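Long-range contacts in glutaredoxin 2 (Salmonella enterica subsp. enterica serovar Typhimurium, PDB 3IR4), which probably carries out glutathione-dependent thiol-disulfide exchange as a glutaredoxin built like a glutathione transferase, and is captured here disulfide-linked to glutathione: residues Y7-C12 with L34-E39; C15-M20 with D174-F179; L105-K110 with N138-S143; N184-A189 with N211-M216. All coordinates share one frame; numbering follows the deposited sequence.

Contact 1 of 4, residues Y7-C12 with L34-E39. With GSH (glutathione), chain B.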
# COMPACT_ATOMS: atom_id res chain seq x y z
N TYR A 7 5.98 2.64 12.13
CA TYR A 7 5.52 4.04 11.99
C TYR A 7 5.13 4.21 10.54
O TYR A 7 5.92 3.98 9.63
CB TYR A 7 6.61 5.02 12.44
CG TYR A 7 6.92 4.84 13.91
CD1 TYR A 7 7.88 3.95 14.32
CD2 TYR A 7 6.22 5.53 14.87
CE1 TYR A 7 8.12 3.74 15.68
CE2 TYR A 7 6.45 5.35 16.21
CZ TYR A 7 7.43 4.46 16.61
OH TYR A 7 7.71 4.26 17.94
N ILE A 8 3.89 4.64 10.33
CA ILE A 8 3.27 4.64 9.02
C ILE A 8 2.34 5.80 8.76
O ILE A 8 1.92 6.52 9.66
CB ILE A 8 2.41 3.33 8.83
CG1 ILE A 8 1.21 3.27 9.79
CG2 ILE A 8 3.27 2.06 9.00
CD1 ILE A 8 0.26 2.10 9.56
N TYR A 9 1.98 5.92 7.47
CA TYR A 9 0.74 6.60 7.03
C TYR A 9 -0.13 5.45 6.49
O TYR A 9 0.35 4.61 5.74
CB TYR A 9 0.98 7.62 5.93
CG TYR A 9 1.98 8.68 6.24
CD1 TYR A 9 2.08 9.23 7.51
CD2 TYR A 9 2.82 9.15 5.24
CE1 TYR A 9 3.07 10.21 7.78
CE2 TYR A 9 3.76 10.11 5.50
CZ TYR A 9 3.91 10.63 6.78
OH TYR A 9 4.90 11.55 7.00
N ASP A 10 -1.39 5.42 6.89
CA ASP A 10 -2.29 4.33 6.49
C ASP A 10 -2.52 4.24 4.98
O ASP A 10 -2.65 3.14 4.44
CB ASP A 10 -3.60 4.46 7.30
CG ASP A 10 -4.55 3.28 7.14
OD1 ASP A 10 -4.12 2.16 6.83
OD2 ASP A 10 -5.73 3.50 7.42
N HIS A 11 -2.55 5.38 4.30
CA HIS A 11 -2.78 5.37 2.85
C HIS A 11 -1.55 4.93 2.04
O HIS A 11 -1.68 4.61 0.87
CB HIS A 11 -3.15 6.78 2.34
CG HIS A 11 -1.98 7.69 2.15
ND1 HIS A 11 -1.53 8.54 3.13
CD2 HIS A 11 -1.18 7.92 1.08
CE1 HIS A 11 -0.50 9.23 2.67
NE2 HIS A 11 -0.26 8.87 1.44
N CYS A 12 -0.38 4.93 2.66
CA CYS A 12 0.87 4.79 1.91
C CYS A 12 1.11 3.35 1.49
O CYS A 12 1.15 2.49 2.34
CB CYS A 12 2.03 5.29 2.79
SG CYS A 12 3.67 4.98 2.06
N LEU A 34 1.55 8.24 12.05
CA LEU A 34 2.03 9.59 12.25
C LEU A 34 1.19 10.59 11.48
O LEU A 34 0.69 10.29 10.41
CB LEU A 34 3.48 9.68 11.77
CG LEU A 34 4.48 8.83 12.53
CD1 LEU A 34 5.87 8.93 11.88
CD2 LEU A 34 4.51 9.25 14.00
N GLN A 35 1.05 11.79 12.03
CA GLN A 35 0.41 12.87 11.28
C GLN A 35 1.21 13.16 10.01
O GLN A 35 2.44 13.17 10.03
CB GLN A 35 0.26 14.15 12.09
CG GLN A 35 -0.67 14.01 13.27
CD GLN A 35 -2.07 13.61 12.82
OE1 GLN A 35 -2.50 12.46 13.00
NE2 GLN A 35 -2.75 14.54 12.15
N ASN A 36 0.50 13.44 8.92
CA ASN A 36 1.19 13.61 7.65
C ASN A 36 2.12 14.81 7.60
O ASN A 36 3.07 14.80 6.81
CB ASN A 36 0.18 13.68 6.51
CG ASN A 36 0.81 13.42 5.14
OD1 ASN A 36 0.85 14.32 4.30
ND2 ASN A 36 1.31 12.19 4.91
N ASP A 37 1.88 15.81 8.45
CA ASP A 37 2.74 16.99 8.53
C ASP A 37 3.81 16.90 9.62
O ASP A 37 4.51 17.87 9.85
CB ASP A 37 1.89 18.27 8.71
CG ASP A 37 1.05 18.29 10.00
OD1 ASP A 37 0.55 19.39 10.39
OD2 ASP A 37 0.87 17.22 10.62
N ASP A 38 3.97 15.74 10.24
CA ASP A 38 4.93 15.60 11.33
C ASP A 38 6.31 15.28 10.81
O ASP A 38 6.61 14.16 10.45
CB ASP A 38 4.45 14.52 12.31
CG ASP A 38 5.41 14.28 13.46
OD1 ASP A 38 6.46 14.94 13.55
OD2 ASP A 38 5.06 13.40 14.27
N GLU A 39 7.15 16.31 10.72
CA GLU A 39 8.53 16.14 10.30
C GLU A 39 9.42 15.66 11.45
O GLU A 39 10.30 14.82 11.26
CB GLU A 39 9.06 17.48 9.76
CG GLU A 39 10.50 17.40 9.27
CD GLU A 39 11.04 18.71 8.70
OE1 GLU A 39 12.19 18.71 8.23
OE2 GLU A 39 10.32 19.73 8.70
N1 GSH B . 11.73 3.96 -0.73
CA1 GSH B . 10.78 4.14 0.37
C1 GSH B . 10.31 2.79 0.85
O11 GSH B . 10.33 1.85 0.01
O12 GSH B . 9.90 2.68 2.02
CB1 GSH B . 9.63 4.99 -0.12
CG1 GSH B . 8.74 5.44 1.05
CD1 GSH B . 7.81 6.59 0.72
OE1 GSH B . 7.75 7.07 -0.54
N2 GSH B . 7.03 7.06 1.65
CA2 GSH B . 6.23 8.28 1.54
C2 GSH B . 6.80 9.35 2.40
O2 GSH B . 7.32 9.03 3.58
CB2 GSH B . 4.75 8.01 1.91
SG2 GSH B . 3.85 6.87 0.82
N3 GSH B . 6.72 10.60 2.00
CA3 GSH B . 7.48 11.65 2.63
C3 GSH B . 6.54 12.63 3.21
O31 GSH B . 5.32 12.31 3.34
O32 GSH B . 7.00 13.75 3.57
O HOH W 1 5.00 12.18 9.56
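Tyr9 and Asn36 meet beside the glutathione site, where the turn ahead of the active-site helix faces the loop that follows strand 30-33. Asn36 has CG anti to the backbone N (chi1 -162°), and its ND2 lies over one face of the Tyr9 ring, offset toward the rim and 3.3 Å from CE2. Ring and amide planes are 63° apart, so the amide does not lie flat on the ring. The ring edge meets the other segment at Leu34 O, 3.4 Å from Tyr9 CD1. In the thioredoxin fold this is the turn, type I from Tyr9 to Cys12, leading from strand 5-8 into helix 13-25; Cys12 and Cys15 match a thioredoxin-type CxxC. Cys12, at the N-cap, is joined to glutathione by a disulfide, SG to SG2 2.3 Å. Upstream, Leu34 N donates to Ile8 O at 3.0 Å, continuing the parallel strand pairing. Leucine suits this place because its branches cover Tyr7, with Leu34 CD1 4.0 Å from Tyr7 CB. The Tyr9 hydroxyl donates to a water in the ring plane, 2.6 Å from OH, which donates in turn to Gln35 O and Asp38 O. Lys49, which also hydrogen-bonds glutathione, reaches both Tyr9 OH and Asn36 O.

Contact 2 of 4, residues C15-M20 with D174-F179. With SO4 (sulfate ion), chain F.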
# COMPACT_ATOMS: atom_id res chain seq x y z
N CYS A 15 3.99 1.61 3.22
CA CYS A 15 3.62 1.19 4.56
C CYS A 15 2.80 -0.09 4.56
O CYS A 15 3.01 -0.98 5.40
CB CYS A 15 2.89 2.32 5.26
SG CYS A 15 3.98 3.74 5.62
N VAL A 16 1.91 -0.25 3.60
CA VAL A 16 1.16 -1.50 3.46
C VAL A 16 2.14 -2.64 3.21
O VAL A 16 2.01 -3.68 3.82
CB VAL A 16 0.08 -1.37 2.37
CG1 VAL A 16 -0.59 -2.72 2.08
CG2 VAL A 16 -0.96 -0.30 2.76
N LYS A 17 3.12 -2.43 2.34
CA LYS A 17 4.13 -3.46 2.07
C LYS A 17 4.77 -3.94 3.39
O LYS A 17 4.90 -5.13 3.64
CB LYS A 17 5.22 -2.96 1.12
CG LYS A 17 4.70 -2.64 -0.26
CD LYS A 17 5.76 -2.09 -1.19
CE LYS A 17 5.14 -1.45 -2.38
NZ LYS A 17 6.10 -1.06 -3.42
N ALA A 18 5.19 -2.97 4.20
CA ALA A 18 5.86 -3.23 5.46
C ALA A 18 4.98 -3.98 6.45
O ALA A 18 5.49 -4.71 7.27
CB ALA A 18 6.37 -1.95 6.09
N ARG A 19 3.67 -3.80 6.38
CA ARG A 19 2.73 -4.49 7.25
C ARG A 19 2.44 -5.92 6.80
O ARG A 19 1.99 -6.73 7.61
CB ARG A 19 1.41 -3.73 7.28
CG ARG A 19 1.52 -2.43 8.01
CD ARG A 19 0.27 -1.59 7.83
NE ARG A 19 -0.84 -2.27 8.45
CZ ARG A 19 -2.12 -1.91 8.35
NH1 ARG A 19 -2.46 -0.87 7.62
NH2 ARG A 19 -3.05 -2.62 8.99
N MSE A 20 2.61 -6.21 5.52
CA MSE A 20 2.14 -7.50 5.01
C MSE A 20 2.75 -8.74 5.64
O MSE A 20 2.04 -9.67 5.94
CB MSE A 20 2.30 -7.58 3.48
CG MSE A 20 1.36 -6.66 2.74
SE MSE A 20 1.69 -6.62 0.83
CE MSE A 20 1.06 -8.39 0.38
N ASP A 174 6.36 -9.98 -5.92
CA ASP A 174 5.28 -9.43 -6.73
C ASP A 174 4.01 -9.24 -5.93
O ASP A 174 3.26 -8.30 -6.17
CB ASP A 174 4.99 -10.29 -7.97
CG ASP A 174 6.08 -10.19 -9.04
OD1 ASP A 174 6.92 -9.27 -8.99
OD2 ASP A 174 6.02 -11.04 -9.97
N ASP A 175 3.73 -10.12 -4.97
CA ASP A 175 2.58 -9.96 -4.08
C ASP A 175 2.72 -8.71 -3.21
O ASP A 175 1.76 -7.99 -2.95
CB ASP A 175 2.40 -11.19 -3.20
CG ASP A 175 2.07 -12.41 -4.00
OD1 ASP A 175 0.94 -12.44 -4.53
OD2 ASP A 175 2.93 -13.30 -4.15
N ILE A 176 3.95 -8.50 -2.73
CA ILE A 176 4.25 -7.35 -1.89
C ILE A 176 3.98 -6.06 -2.67
O ILE A 176 3.45 -5.10 -2.14
CB ILE A 176 5.70 -7.40 -1.38
CG1 ILE A 176 5.96 -8.69 -0.56
CG2 ILE A 176 6.01 -6.15 -0.59
CD1 ILE A 176 5.15 -8.82 0.73
N HIS A 177 4.35 -6.02 -3.94
CA HIS A 177 4.11 -4.82 -4.75
C HIS A 177 2.67 -4.70 -5.26
O HIS A 177 2.16 -3.59 -5.42
CB HIS A 177 5.10 -4.74 -5.92
CG HIS A 177 6.50 -4.54 -5.49
ND1 HIS A 177 6.90 -3.46 -4.73
CD2 HIS A 177 7.59 -5.33 -5.65
CE1 HIS A 177 8.20 -3.58 -4.50
NE2 HIS A 177 8.63 -4.70 -5.04
N LEU A 178 2.01 -5.81 -5.54
CA LEU A 178 0.68 -5.76 -6.12
C LEU A 178 -0.44 -5.47 -5.11
O LEU A 178 -1.33 -4.64 -5.36
CB LEU A 178 0.37 -7.09 -6.85
CG LEU A 178 -1.01 -7.23 -7.44
CD1 LEU A 178 -1.30 -6.12 -8.50
CD2 LEU A 178 -1.20 -8.62 -8.02
N PHE A 179 -0.46 -6.17 -3.99
CA PHE A 179 -1.53 -6.01 -3.04
C PHE A 179 -1.78 -4.55 -2.60
O PHE A 179 -2.93 -4.13 -2.58
CB PHE A 179 -1.41 -6.94 -1.83
CG PHE A 179 -2.48 -6.69 -0.81
CD1 PHE A 179 -3.81 -7.02 -1.08
CD2 PHE A 179 -2.18 -6.05 0.37
CE1 PHE A 179 -4.79 -6.78 -0.17
CE2 PHE A 179 -3.18 -5.79 1.30
CZ PHE A 179 -4.49 -6.14 1.02
S SO4 F . 12.24 -5.01 -6.07
O1 SO4 F . 13.09 -6.21 -6.29
O2 SO4 F . 11.39 -4.91 -7.27
O3 SO4 F . 11.45 -5.27 -4.86
O4 SO4 F . 13.11 -3.85 -5.98
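Met20, a selenomethionine, pushes its tip into a hollow on helix 173-185 formed by Asp175, Ile176 and Phe179. Its chain bends at the last torsion (chi3 70°), which sets CE 3.6 Å from Phe179 CB and against Asp175 O. SE meets the edge of the Phe179 ring, 5.2 Å from the centroid, in a Met-aromatic contact. Phe179 has CG anti to the backbone N (chi1 176°), and its CD2 and CE2 lie against Val16 CG1, 4.1 Å from CD2; these side chains cross at about a right angle. Ile176 fills the space between Lys17 and Met20: CG2 lies 3.7 Å from Lys17 CB, while CD1 reaches Met20 SE. The helix segments run 134° apart in direction, axes 9.0 Å from each other, joining the thioredoxin-like domain to the all-helical one. The extended Lys17 chain ends in a hydrogen bond from NZ to His177 ND1, 2.8 Å long and in the ring plane. Ile176 O is buried without a polar partner, since Pro180 one turn on has no N-H. His177 NE2 donates to a sulfate ion, probably from the crystallisation liquor, which Arg85 also binds; with ND1 accepting from lysine, this is consistent with a neutral imidazole protonated at NE2.

Contact 3 of 4, residues L105-K110 with N138-S143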
# COMPACT_ATOMS: atom_id res chain seq x y z
N LEU A 105 -4.82 9.99 -5.21
CA LEU A 105 -4.45 11.12 -4.35
C LEU A 105 -5.63 12.01 -3.99
O LEU A 105 -5.77 12.38 -2.83
CB LEU A 105 -3.28 11.91 -4.95
CG LEU A 105 -1.97 11.13 -5.20
CD1 LEU A 105 -0.96 12.04 -5.82
CD2 LEU A 105 -1.43 10.47 -3.93
N PRO A 106 -6.50 12.35 -4.97
CA PRO A 106 -7.61 13.20 -4.59
C PRO A 106 -8.55 12.54 -3.60
O PRO A 106 -9.19 13.23 -2.81
CB PRO A 106 -8.32 13.47 -5.93
CG PRO A 106 -7.30 13.28 -6.96
CD PRO A 106 -6.46 12.14 -6.43
N ARG A 107 -8.68 11.22 -3.70
CA ARG A 107 -9.52 10.47 -2.80
C ARG A 107 -8.88 10.30 -1.42
O ARG A 107 -9.56 10.45 -0.39
CB ARG A 107 -9.94 9.14 -3.44
CG ARG A 107 -10.91 9.35 -4.58
CD ARG A 107 -11.17 8.08 -5.35
NE ARG A 107 -12.20 8.22 -6.40
CZ ARG A 107 -12.02 8.88 -7.54
NH1 ARG A 107 -10.84 9.38 -7.85
NH2 ARG A 107 -13.03 9.04 -8.38
N PHE A 108 -7.58 10.03 -1.37
CA PHE A 108 -6.89 10.01 -0.09
C PHE A 108 -7.14 11.33 0.66
O PHE A 108 -7.44 11.32 1.85
CB PHE A 108 -5.36 9.85 -0.27
CG PHE A 108 -4.89 8.52 -0.83
CD1 PHE A 108 -5.58 7.33 -0.67
CD2 PHE A 108 -3.65 8.46 -1.41
CE1 PHE A 108 -5.05 6.13 -1.15
CE2 PHE A 108 -3.12 7.25 -1.87
CZ PHE A 108 -3.83 6.12 -1.74
N ALA A 109 -7.02 12.44 -0.05
CA ALA A 109 -7.13 13.76 0.54
C ALA A 109 -8.52 14.08 1.11
O ALA A 109 -8.65 14.98 1.91
CB ALA A 109 -6.78 14.79 -0.48
N LYS A 110 -9.52 13.34 0.64
CA LYS A 110 -10.90 13.49 1.07
C LYS A 110 -11.36 12.46 2.07
O LYS A 110 -12.50 12.50 2.50
CB LYS A 110 -11.82 13.42 -0.14
CG LYS A 110 -11.79 14.68 -1.00
CD LYS A 110 -12.46 14.46 -2.36
CE LYS A 110 -13.16 15.67 -2.94
NZ LYS A 110 -12.26 16.82 -3.15
N ASN A 138 -9.36 18.64 -11.30
CA ASN A 138 -9.24 18.19 -12.66
C ASN A 138 -9.27 16.66 -12.71
O ASN A 138 -9.98 16.04 -13.48
CB ASN A 138 -7.94 18.74 -13.27
CG ASN A 138 -7.67 18.20 -14.65
OD1 ASN A 138 -7.34 17.03 -14.82
ND2 ASN A 138 -7.78 19.05 -15.65
N HIS A 139 -8.46 16.05 -11.86
CA HIS A 139 -8.39 14.59 -11.85
C HIS A 139 -9.72 13.96 -11.49
O HIS A 139 -10.12 12.97 -12.11
CB HIS A 139 -7.29 14.14 -10.91
CG HIS A 139 -5.95 14.62 -11.31
ND1 HIS A 139 -4.87 14.58 -10.46
CD2 HIS A 139 -5.53 15.25 -12.43
CE1 HIS A 139 -3.82 15.11 -11.08
NE2 HIS A 139 -4.20 15.55 -12.26
N LEU A 140 -10.41 14.51 -10.47
CA LEU A 140 -11.71 13.97 -10.09
C LEU A 140 -12.74 14.08 -11.22
O LEU A 140 -13.56 13.20 -11.41
CB LEU A 140 -12.20 14.67 -8.83
CG LEU A 140 -11.54 14.22 -7.52
CD1 LEU A 140 -11.92 15.19 -6.41
CD2 LEU A 140 -11.91 12.80 -7.17
N ALA A 141 -12.68 15.18 -11.98
CA ALA A 141 -13.60 15.39 -13.10
C ALA A 141 -13.33 14.41 -14.23
O ALA A 141 -14.21 14.18 -15.04
CB ALA A 141 -13.53 16.81 -13.60
N HIS A 142 -12.14 13.82 -14.26
CA HIS A 142 -11.77 12.79 -15.23
C HIS A 142 -11.93 11.37 -14.70
O HIS A 142 -11.43 10.43 -15.30
CB HIS A 142 -10.32 13.03 -15.68
CG HIS A 142 -10.20 14.16 -16.62
ND1 HIS A 142 -10.12 15.47 -16.20
CD2 HIS A 142 -10.22 14.20 -17.97
CE1 HIS A 142 -10.04 16.26 -17.26
NE2 HIS A 142 -10.11 15.51 -18.34
N SER A 143 -12.65 11.20 -13.60
CA SER A 143 -12.80 9.88 -13.00
C SER A 143 -13.39 8.84 -13.93
O SER A 143 -12.96 7.69 -13.91
CB SER A 143 -13.68 9.97 -11.75
OG SER A 143 -13.08 10.67 -10.70
O HOH W 2 -9.86 10.94 -10.04
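Leu140 is the apolar centre of this contact, touching Pro106, Arg107 and Lys110 from the end of helix 136-141. Its CG rests 3.7 Å from Pro106 CB, and Pro106 CG in turn meets His139 CB one residue back. Proline is tolerated inside helix 101-108 at the cost of one backbone bond, so the helix kinks here, and its compact ring gives a smooth surface for the leucine. The branch CD1 faces Lys110, whose CE lies 3.7 Å away, the two side chains approaching tip to tip near the surface.

The other branch, CD2, serves a mixed contact: it sits over one face of the Arg107 guanidinium, 3.6 Å from NH1. A flat guanidinium can take a methyl on its face while its edge is left for polar partners. Arg107 is extended from CG to NE (chi3 175°), which suits its reach to Ser143. There NH2 donates to Ser143 OG over 2.8 Å, nearly straight at 164°. The serine hydroxyl passes its own hydrogen to Leu140 O at 2.7 Å, and Ser143 N reaches the same carbonyl from the same face. A water 2.9 Å from Arg107 NH1 accepts from it and donates to Ser143 OG, with a weak bond to His139 O. Leu103 O and Ile218 O take up further N-H groups, so the guanidinium is held on several sides and its rotation is fixed.

Within the helical domain the contact joins the later part of helix 101-108 to the break between helices 136-141 and 143-160. Phe136, at the start of helix 136-141, packs on Pro106, and Leu187 and Val188 of the loop after helix 173-185 lie against Arg107.

Contact 4 of 4, residues N184-A189 with N211-M216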
# COMPACT_ATOMS: atom_id res chain seq x y z
N ASN A 184 -5.40 0.07 -2.24
CA ASN A 184 -5.76 1.46 -2.34
C ASN A 184 -6.83 1.71 -3.40
O ASN A 184 -7.63 2.63 -3.28
CB ASN A 184 -4.49 2.29 -2.46
CG ASN A 184 -3.70 2.34 -1.14
OD1 ASN A 184 -4.23 2.03 -0.06
ND2 ASN A 184 -2.44 2.72 -1.22
N LEU A 185 -6.89 0.85 -4.43
CA LEU A 185 -7.93 0.96 -5.45
C LEU A 185 -9.33 0.71 -4.90
O LEU A 185 -10.31 1.17 -5.49
CB LEU A 185 -7.64 0.09 -6.65
CG LEU A 185 -6.60 0.62 -7.62
CD1 LEU A 185 -6.22 -0.45 -8.64
CD2 LEU A 185 -7.09 1.88 -8.33
N THR A 186 -9.46 0.03 -3.77
CA THR A 186 -10.77 -0.18 -3.18
C THR A 186 -11.38 1.13 -2.66
O THR A 186 -12.57 1.17 -2.33
CB THR A 186 -10.81 -1.27 -2.10
OG1 THR A 186 -10.03 -0.90 -0.97
CG2 THR A 186 -10.37 -2.60 -2.64
N LEU A 187 -10.58 2.20 -2.57
CA LEU A 187 -11.12 3.51 -2.20
C LEU A 187 -11.88 4.15 -3.38
O LEU A 187 -12.58 5.14 -3.19
CB LEU A 187 -9.99 4.43 -1.77
CG LEU A 187 -10.36 5.76 -1.09
CD1 LEU A 187 -11.08 5.49 0.20
CD2 LEU A 187 -9.10 6.57 -0.86
N VAL A 188 -11.68 3.63 -4.58
CA VAL A 188 -12.26 4.21 -5.78
C VAL A 188 -13.60 3.55 -6.11
O VAL A 188 -13.65 2.46 -6.69
CB VAL A 188 -11.31 4.08 -7.01
CG1 VAL A 188 -11.89 4.81 -8.20
CG2 VAL A 188 -9.92 4.61 -6.66
N ALA A 189 -14.70 4.23 -5.76
CA ALA A 189 -16.03 3.76 -6.14
C ALA A 189 -16.13 3.76 -7.67
O ALA A 189 -15.70 4.70 -8.32
CB ALA A 189 -17.11 4.68 -5.54
N ASN A 211 -6.88 -4.05 6.17
CA ASN A 211 -8.23 -3.76 5.70
C ASN A 211 -8.31 -3.24 4.30
O ASN A 211 -7.47 -2.49 3.85
CB ASN A 211 -8.86 -2.71 6.64
CG ASN A 211 -8.22 -1.30 6.53
OD1 ASN A 211 -6.97 -1.13 6.56
ND2 ASN A 211 -9.04 -0.30 6.46
N LEU A 212 -9.38 -3.62 3.62
CA LEU A 212 -9.75 -2.97 2.37
C LEU A 212 -10.51 -1.68 2.74
O LEU A 212 -10.96 -1.50 3.87
CB LEU A 212 -10.59 -3.86 1.50
CG LEU A 212 -9.89 -5.16 1.09
CD1 LEU A 212 -10.84 -6.00 0.26
CD2 LEU A 212 -8.61 -4.91 0.34
N LEU A 213 -10.66 -0.81 1.76
CA LEU A 213 -11.20 0.55 1.97
C LEU A 213 -12.57 0.78 1.37
O LEU A 213 -13.05 1.91 1.32
CB LEU A 213 -10.22 1.56 1.37
CG LEU A 213 -8.75 1.43 1.82
CD1 LEU A 213 -7.87 2.40 1.05
CD2 LEU A 213 -8.59 1.60 3.33
N SER A 214 -13.20 -0.31 0.96
CA SER A 214 -14.47 -0.30 0.27
C SER A 214 -15.56 0.40 1.04
O SER A 214 -16.40 1.07 0.47
CB SER A 214 -14.86 -1.76 -0.00
OG SER A 214 -13.74 -2.51 -0.48
N SER A 215 -15.55 0.27 2.36
CA SER A 215 -16.59 0.89 3.18
C SER A 215 -16.56 2.42 3.10
O SER A 215 -17.56 3.06 3.45
CB SER A 215 -16.54 0.44 4.63
OG SER A 215 -15.38 0.92 5.28
N MSE A 216 -15.44 3.01 2.68
CA MSE A 216 -15.41 4.45 2.51
C MSE A 216 -15.07 4.85 1.06
O MSE A 216 -14.61 5.94 0.77
CB MSE A 216 -14.48 5.10 3.50
CG MSE A 216 -13.04 4.81 3.33
SE MSE A 216 -11.96 5.81 4.63
CE MSE A 216 -10.33 4.92 4.30
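Thr186 and Leu213 form a loop-to-loop contact, part polar and part apolar, where the chain leaving helix 173-185 meets the C-terminal tail beyond helix 195-208. Its one direct hydrogen bond across the segments runs from Leu213 N to Thr186 OG1, 2.8 Å long with an angle of 158° at the hydrogen. Leu213 CB is a close neighbour of this bond, 3.4 Å from Thr186 OG1. The hydroxyl lies between the backbone N and the carbonyl carbon (chi1 66°), from where it also bonds to Arg183 O, one turn back. Threonine suits the spot because one small group can accept from the tail and still pair with a carbonyl of the preceding turn. The backbone adds a weaker link, a CA-H...O contact from Ser214 CA to Thr186 O at 3.5 Å.

Around this polar centre the packing is apolar. Leu213 CD1 touches Leu187 CB at 4.1 Å. Leu187 lies in the type I turn from Leu185 to Val188; its CD1 is 3.8 Å from CG of the selenomethionine Met216, and also close to Met216 O. The tail itself turns tightly here: Met216 N donates to Leu213 O at 3.0 Å, closing a short 3-10 segment.

Neighbouring elements pack on both pieces. Leu212 rests on Arg201, Asp202 and Ala205 of helix 195-208, while Leu187 meets Phe108 of helix 101-108. Past the contact, backbone bonds from Leu187 and Ala189 to Ile218 tie the chain's last residue to the same loop.

How the contacts relate
Contact 2 is the buried one, its centre about 6 Å from the centre of the chain, and joins the two domains through apolar packing with one lysine-histidine bond at its margin. Contacts 1, 3 and 4 are partly buried. Contact 1, in the thioredoxin-like domain, combines a backbone bond with ring-amide packing at the ligand site. Contacts 3 and 4 lie in the helical domain: contact 3, the outermost, relies on an arginine-serine bond and water, contact 4 on a threonine holding the tail. Contacts 2 and 4 share helix 173-185. Strand 5-8 of contact 1 is followed directly by helix 13-25 of contact 2, and they touch through Ile8 and Cys15. Phe108 of contact 3 meets His11 of contact 1 and Leu187 of contact 4.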